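Local coordinates for protein Bacint_00347 (Bacteroides intestinalis DSM 17393, PDB 5MUM) that probably acts as a glycoside hydrolase of the rhamnosidase type, cleaving rhamnose-containing glycans on a beta-propeller scaffold, at residues Gln83-Lys88 with Leu130-Lys135; Asn200-Leu205 with Ser216-Glu221. All coordinates share one frame; numbering follows the deposited sequence.

Contact 1 of 2, residues Gln83-Lys88 with Leu130-Lys135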
loop_
_atom_site.group_PDB
_atom_site.type_symbol
_atom_site.label_atom_id
_atom_site.label_comp_id
_atom_site.label_asym_id
_atom_site.label_seq_id
_atom_site.Cartn_x
_atom_site.Cartn_y
_atom_site.Cartn_z
ATOM N N GLN A 83 -22.358 4.599 4.099
ATOM C CA GLN A 83 -22.617 5.750 4.945
ATOM C C GLN A 83 -21.650 6.860 4.581
ATOM O O GLN A 83 -20.426 6.684 4.670
ATOM C CB GLN A 83 -22.432 5.363 6.405
ATOM C CG GLN A 83 -22.625 6.498 7.377
ATOM C CD GLN A 83 -24.039 7.008 7.369
ATOM O OE1 GLN A 83 -24.976 6.219 7.498
ATOM N NE2 GLN A 83 -24.210 8.319 7.192
ATOM N N ARG A 84 -22.196 8.003 4.220
ATOM C CA ARG A 84 -21.402 9.192 4.064
ATOM C C ARG A 84 -21.079 9.717 5.453
ATOM O O ARG A 84 -21.974 9.920 6.273
ATOM C CB ARG A 84 -22.174 10.230 3.278
ATOM C CG ARG A 84 -21.332 11.416 2.923
ATOM C CD ARG A 84 -22.190 12.539 2.388
ATOM N NE ARG A 84 -21.991 12.623 0.958
ATOM C CZ ARG A 84 -22.446 13.618 0.185
ATOM N NH1 ARG A 84 -23.187 14.614 0.721
ATOM N NH2 ARG A 84 -22.161 13.595 -1.121
ATOM N N THR A 85 -19.807 9.964 5.724
ATOM C CA THR A 85 -19.427 10.453 7.042
ATOM C C THR A 85 -19.512 11.989 7.104
ATOM O O THR A 85 -19.846 12.642 6.138
ATOM C CB THR A 85 -18.014 9.992 7.428
ATOM O OG1 THR A 85 -17.047 10.717 6.664
ATOM C CG2 THR A 85 -17.856 8.480 7.231
ATOM N N GLN A 86 -19.152 12.528 8.258
ATOM C CA GLN A 86 -19.066 13.960 8.467
ATOM C C GLN A 86 -17.836 14.603 7.817
ATOM O O GLN A 86 -17.754 15.820 7.771
ATOM C CB GLN A 86 -19.128 14.294 9.960
ATOM C CG GLN A 86 -17.981 13.785 10.824
ATOM C CD GLN A 86 -18.188 12.390 11.383
ATOM O OE1 GLN A 86 -18.543 11.447 10.651
ATOM N NE2 GLN A 86 -17.876 12.229 12.673
ATOM N N TYR A 87 -16.883 13.804 7.329
ATOM C CA TYR A 87 -15.605 14.343 6.897
ATOM C C TYR A 87 -15.490 14.482 5.396
ATOM O O TYR A 87 -15.869 13.598 4.655
ATOM C CB TYR A 87 -14.501 13.436 7.400
ATOM C CG TYR A 87 -14.505 13.313 8.876
ATOM C CD1 TYR A 87 -14.194 14.396 9.672
ATOM C CD2 TYR A 87 -14.828 12.112 9.494
ATOM C CE1 TYR A 87 -14.227 14.296 11.054
ATOM C CE2 TYR A 87 -14.825 11.985 10.870
ATOM C CZ TYR A 87 -14.538 13.063 11.646
ATOM O OH TYR A 87 -14.520 12.936 13.013
ATOM N N LYS A 88 -14.911 15.591 4.967
ATOM C CA LYS A 88 -14.607 15.869 3.580
ATOM C C LYS A 88 -13.086 15.860 3.457
ATOM O O LYS A 88 -12.405 16.170 4.432
ATOM C CB LYS A 88 -15.151 17.245 3.250
ATOM C CG LYS A 88 -15.568 17.473 1.823
ATOM C CD LYS A 88 -16.128 18.876 1.734
ATOM C CE LYS A 88 -16.744 19.137 0.385
ATOM N NZ LYS A 88 -17.112 20.570 0.344
ATOM N N LEU A 130 -20.581 1.833 10.745
ATOM C CA LEU A 130 -20.164 2.891 9.850
ATOM C C LEU A 130 -20.530 4.250 10.402
ATOM O O LEU A 130 -21.357 4.905 9.886
ATOM C CB LEU A 130 -20.822 2.723 8.507
ATOM C CG LEU A 130 -20.691 1.361 7.865
ATOM C CD1 LEU A 130 -21.293 1.313 6.482
ATOM C CD2 LEU A 130 -19.267 0.888 7.901
ATOM N N GLU A 131 -19.996 4.569 11.532
ATOM C CA GLU A 131 -20.231 5.800 12.179
ATOM C C GLU A 131 -18.915 6.162 12.855
ATOM O O GLU A 131 -18.465 5.484 13.689
ATOM C CB GLU A 131 -21.349 5.624 13.178
ATOM C CG GLU A 131 -21.575 6.765 14.128
ATOM C CD GLU A 131 -22.694 7.648 13.679
ATOM O OE1 GLU A 131 -23.818 7.198 13.628
ATOM O OE2 GLU A 131 -22.438 8.787 13.344
ATOM N N LEU A 132 -18.344 7.270 12.461
ATOM C CA LEU A 132 -17.123 7.668 13.019
ATOM C C LEU A 132 -17.186 8.713 14.126
ATOM O O LEU A 132 -17.938 9.624 14.071
ATOM C CB LEU A 132 -16.201 8.174 11.938
ATOM C CG LEU A 132 -15.881 7.273 10.777
ATOM C CD1 LEU A 132 -15.157 8.032 9.681
ATOM C CD2 LEU A 132 -14.940 6.195 11.307
ATOM N N GLY A 133 -16.358 8.525 15.116
ATOM C CA GLY A 133 -16.208 9.503 16.177
ATOM C C GLY A 133 -15.449 10.723 15.715
ATOM O O GLY A 133 -15.158 10.910 14.532
ATOM N N ASP A 134 -15.111 11.557 16.676
ATOM C CA ASP A 134 -14.349 12.749 16.388
ATOM C C ASP A 134 -12.898 12.411 16.134
ATOM O O ASP A 134 -12.397 11.409 16.605
ATOM C CB ASP A 134 -14.388 13.701 17.575
ATOM C CG ASP A 134 -15.769 14.226 17.844
ATOM O OD1 ASP A 134 -16.529 14.474 16.889
ATOM O OD2 ASP A 134 -16.083 14.409 19.022
ATOM N N LYS A 135 -12.218 13.321 15.454
ATOM C CA LYS A 135 -10.785 13.207 15.250
ATOM C C LYS A 135 -10.048 13.186 16.570
ATOM O O LYS A 135 -10.346 13.968 17.486
ATOM C CB LYS A 135 -10.257 14.332 14.349
ATOM C CG LYS A 135 -10.739 14.203 12.922
ATOM C CD LYS A 135 -10.267 15.371 12.038
ATOM C CE LYS A 135 -10.712 15.145 10.595
ATOM N NZ LYS A 135 -10.443 16.314 9.674
HETATM O O HOH W 1 -19.699 9.090 10.766
#

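Contact 2 of 2, residues Asn200-Leu205 with Ser216-Glu221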
loop_
_atom_site.group_PDB
_atom_site.type_symbol
_atom_site.label_atom_id
_atom_site.label_comp_id
_atom_site.label_asym_id
_atom_site.label_seq_id
_atom_site.Cartn_x
_atom_site.Cartn_y
_atom_site.Cartn_z
ATOM N N ASN A 200 16.728 10.711 1.491
ATOM C CA ASN A 200 15.360 10.339 1.775
ATOM C C ASN A 200 15.161 8.834 1.598
ATOM O O ASN A 200 15.975 8.122 0.999
ATOM C CB ASN A 200 14.435 11.127 0.829
ATOM C CG ASN A 200 14.728 12.615 0.857
ATOM O OD1 ASN A 200 15.242 13.209 -0.123
ATOM N ND2 ASN A 200 14.495 13.205 2.003
ATOM N N ALA A 201 14.057 8.356 2.166
ATOM C CA ALA A 201 13.600 6.995 2.017
ATOM C C ALA A 201 12.101 7.010 1.791
ATOM O O ALA A 201 11.382 7.885 2.291
ATOM C CB ALA A 201 13.933 6.179 3.245
ATOM N N TYR A 202 11.645 6.056 0.998
ATOM C CA TYR A 202 10.236 5.850 0.723
ATOM C C TYR A 202 9.984 4.380 0.875
ATOM O O TYR A 202 10.610 3.570 0.186
ATOM C CB TYR A 202 9.885 6.262 -0.702
ATOM C CG TYR A 202 10.218 7.683 -0.923
ATOM C CD1 TYR A 202 9.324 8.687 -0.610
ATOM C CD2 TYR A 202 11.481 8.032 -1.334
ATOM C CE1 TYR A 202 9.683 10.037 -0.773
ATOM C CE2 TYR A 202 11.838 9.350 -1.484
ATOM C CZ TYR A 202 10.941 10.334 -1.226
ATOM O OH TYR A 202 11.411 11.618 -1.396
ATOM N N TRP A 203 8.994 4.060 1.685
ATOM C CA TRP A 203 8.812 2.688 2.164
ATOM C C TRP A 203 7.453 2.097 1.847
ATOM O O TRP A 203 6.489 2.812 1.551
ATOM C CB TRP A 203 9.009 2.643 3.683
ATOM C CG TRP A 203 8.181 3.619 4.425
ATOM C CD1 TRP A 203 6.901 3.457 4.844
ATOM C CD2 TRP A 203 8.578 4.913 4.852
ATOM N NE1 TRP A 203 6.455 4.587 5.441
ATOM C CE2 TRP A 203 7.469 5.494 5.500
ATOM C CE3 TRP A 203 9.758 5.645 4.749
ATOM C CZ2 TRP A 203 7.504 6.784 6.020
ATOM C CZ3 TRP A 203 9.804 6.920 5.298
ATOM C CH2 TRP A 203 8.689 7.475 5.911
ATOM N N GLN A 204 7.371 0.792 2.022
ATOM C CA GLN A 204 6.109 0.094 2.082
ATOM C C GLN A 204 6.263 -1.052 3.060
ATOM O O GLN A 204 7.384 -1.468 3.365
ATOM C CB GLN A 204 5.743 -0.456 0.715
ATOM C CG GLN A 204 6.862 -1.209 -0.010
ATOM C CD GLN A 204 7.813 -0.392 -0.885
ATOM O OE1 GLN A 204 8.961 -0.835 -1.183
ATOM N NE2 GLN A 204 7.391 0.761 -1.292
ATOM N N LEU A 205 5.134 -1.551 3.525
ATOM C CA LEU A 205 5.087 -2.570 4.573
ATOM C C LEU A 205 4.003 -3.599 4.296
ATOM O O LEU A 205 3.107 -3.425 3.444
ATOM C CB LEU A 205 4.884 -1.952 5.980
ATOM C CG LEU A 205 5.963 -0.983 6.469
ATOM C CD1 LEU A 205 5.559 0.453 6.185
ATOM C CD2 LEU A 205 6.224 -1.170 7.956
ATOM N N SER A 216 10.099 -2.522 3.336
ATOM C CA SER A 216 11.101 -2.317 2.291
ATOM C C SER A 216 11.039 -0.910 1.884
ATOM O O SER A 216 10.048 -0.250 2.166
ATOM C CB SER A 216 10.940 -3.255 1.107
ATOM O OG SER A 216 9.653 -3.165 0.539
ATOM N N TRP A 217 12.108 -0.426 1.268
ATOM C CA TRP A 217 12.169 0.965 0.899
ATOM C C TRP A 217 13.213 1.206 -0.157
ATOM O O TRP A 217 14.053 0.381 -0.399
ATOM C CB TRP A 217 12.446 1.877 2.110
ATOM C CG TRP A 217 13.795 1.763 2.744
ATOM C CD1 TRP A 217 14.862 2.561 2.520
ATOM C CD2 TRP A 217 14.210 0.782 3.710
ATOM N NE1 TRP A 217 15.919 2.172 3.322
ATOM C CE2 TRP A 217 15.544 1.076 4.057
ATOM C CE3 TRP A 217 13.561 -0.295 4.350
ATOM C CZ2 TRP A 217 16.245 0.324 4.989
ATOM C CZ3 TRP A 217 14.271 -1.053 5.275
ATOM C CH2 TRP A 217 15.584 -0.752 5.577
ATOM N N VAL A 218 13.100 2.351 -0.786
ATOM C CA VAL A 218 14.124 2.865 -1.679
ATOM C C VAL A 218 14.683 4.096 -1.016
ATOM O O VAL A 218 13.997 4.767 -0.217
ATOM C CB VAL A 218 13.611 3.206 -3.079
ATOM C CG1 VAL A 218 12.871 2.015 -3.680
ATOM C CG2 VAL A 218 12.730 4.421 -3.079
ATOM N N TRP A 219 15.943 4.359 -1.340
ATOM C CA TRP A 219 16.561 5.592 -0.980
ATOM C C TRP A 219 16.358 6.598 -2.084
ATOM O O TRP A 219 16.099 6.237 -3.239
ATOM C CB TRP A 219 18.051 5.406 -0.780
ATOM C CG TRP A 219 18.485 4.496 0.302
ATOM C CD1 TRP A 219 19.194 3.331 0.131
ATOM C CD2 TRP A 219 18.385 4.681 1.723
ATOM N NE1 TRP A 219 19.482 2.781 1.312
ATOM C CE2 TRP A 219 18.994 3.556 2.319
ATOM C CE3 TRP A 219 17.792 5.645 2.549
ATOM C CZ2 TRP A 219 19.088 3.389 3.725
ATOM C CZ3 TRP A 219 17.850 5.455 3.953
ATOM C CH2 TRP A 219 18.499 4.335 4.513
ATOM N N ARG A 220 16.528 7.866 -1.738
ATOM C CA ARG A 220 16.574 8.948 -2.746
ATOM C C ARG A 220 17.605 9.940 -2.308
ATOM O O ARG A 220 17.501 10.467 -1.184
ATOM C CB ARG A 220 15.221 9.590 -2.923
ATOM C CG ARG A 220 15.215 10.645 -4.011
ATOM C CD ARG A 220 13.961 11.460 -4.035
ATOM N NE ARG A 220 12.827 10.717 -4.532
ATOM C CZ ARG A 220 11.634 11.232 -4.773
ATOM N NH1 ARG A 220 11.424 12.534 -4.618
ATOM N NH2 ARG A 220 10.652 10.448 -5.215
ATOM N N GLU A 221 18.628 10.154 -3.144
ATOM C CA GLU A 221 19.756 10.934 -2.704
ATOM C C GLU A 221 19.441 12.408 -2.592
ATOM O O GLU A 221 19.878 13.037 -1.627
ATOM C CB GLU A 221 21.020 10.775 -3.585
ATOM C CG GLU A 221 21.855 9.547 -3.297
ATOM C CD GLU A 221 22.045 9.210 -1.828
ATOM O OE1 GLU A 221 22.911 9.832 -1.173
ATOM O OE2 GLU A 221 21.370 8.264 -1.347
#

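Contact 1 of 2, residues Gln83-Lys88 with Leu130-Lys135
Y87 and Q86, at the corner where the chain passes from strand 81-85 to strand 87-88, reach onto the backbone carbonyls of the loop 130-135. Y87 OH donates to G133 O at 2.6 Å, arriving in the carbonyl plane on a lone pair, and the acceptor lies at the edge of the ring. Q86 NE2 donates to L132 O at 3.0 Å; the N-H points almost straight at the oxygen (174°) and stays in the plane of its own amide, although the donor stands above the carbonyl plane. At the other end, Q86 OE1 accepts from a water that accepts from L132 N, so the glutamine spans both backbone groups of L132. Chi1 of Q86 (64°) sets CG between the backbone N and the carbonyl carbon, 3.5 Å above the centre of the Y87 ring, and the bend at chi2 then turns the amide toward L132.

The tight part is centred on L132, whose CD1 sits 3.7 Å from T85 CG2 and also meets the edge of the Y87 ring at CD2. L68 and L70 of strand 67-74 and L110 of strand 108-112 enclose this leucine. T85 itself is pinned by an ST turn, its OG1 accepting from Y87 N and also bonded to L68 O.

Toward solvent the fit is looser. K135, extended beyond CG, slides past Y87 in the opposite direction with CE 3.6 Å from Y87 CE1, while exposed Q83 lays CB against L130 CB and CG beside L130 O. A phenylalanine in place of Y87 would probably keep the ring contacts but leave G133 O without its hydroxyl donor. The polar ties run through the loop backbone: two carbonyl oxygens take neutral donors directly, L132 N is reached through a water, and no salt bridge joins the two segments.

Contact 2 of 2, residues Asn200-Leu205 with Ser216-Glu221
N200, Y202 and Q204 pair with R220, V218 and S216 in an antiparallel beta hairpin, the first two strands of a four-stranded propeller blade. Each of these hydrogen-bonded pairs closes with two backbone bonds of 2.8 to 2.9 Å between N and O. In the non-hydrogen-bonded pairs A201-W219 and W203-W217 the CA atoms come closer, and CA-H...O contacts fill in, such as A201 CA to V218 O at 3.2 Å.

The R220 side chain can be followed outward along the face it shares with Y202. Its CB lies near N200 CB and, 3.7 Å from Y202 CE2, in the plane of the tyrosine ring at its edge. CG stands anti to the backbone N (chi1 -176°), carrying the chain out so that it crosses the ring obliquely. CD then approaches the phenol oxygen, and after the bend at chi3 NE comes 3.5 Å from Y202 CE2. At the tip the guanidinium is tilted 37° from the ring, with Y202 OH above one face, offset toward the rim. The 3.3 Å approach of R220 NH1 to Y202 OH has too poor an angle for a hydrogen bond, so the tyrosine packs against the arginine while N228 and W223 bond NE and NH1, and N274 makes a weak bond to NH2.

The opposite face is aromatic. A201 CB, the small side chain here, rests 3.8 Å from W217 CD1 and also touches W219 at CE3. W203 meets W217 through its CB, and its indole leads away toward V162 and R164 in strand 159-165 of another blade. W219 meets H229 and Y257 and bonds Y262 through NE1, while W217 NE1 stands 3.3 Å above the W219 ring plane, offset toward the rim.

In the fold
Contact 1 closes before contact 2 opens along the chain, and the two lie apart in the propeller, with centres 32 Å and nearest atoms about 21 Å from each other. They share no sheet. Contact 1 is peripheral, about 23 Å from the centre of the chain, where strands 81-85 and 87-88, on either side of a corner, meet the loop between strands 121-123 and 146-153. Contact 2 lies deeper, about 13 Å from that centre, in the sheet opened by strands 200-207 and 213-220. One therefore joins a blade margin to a neighbouring loop, whereas the other is the backbone pairing of the first two strands of a blade, both within the BNR-repeat region.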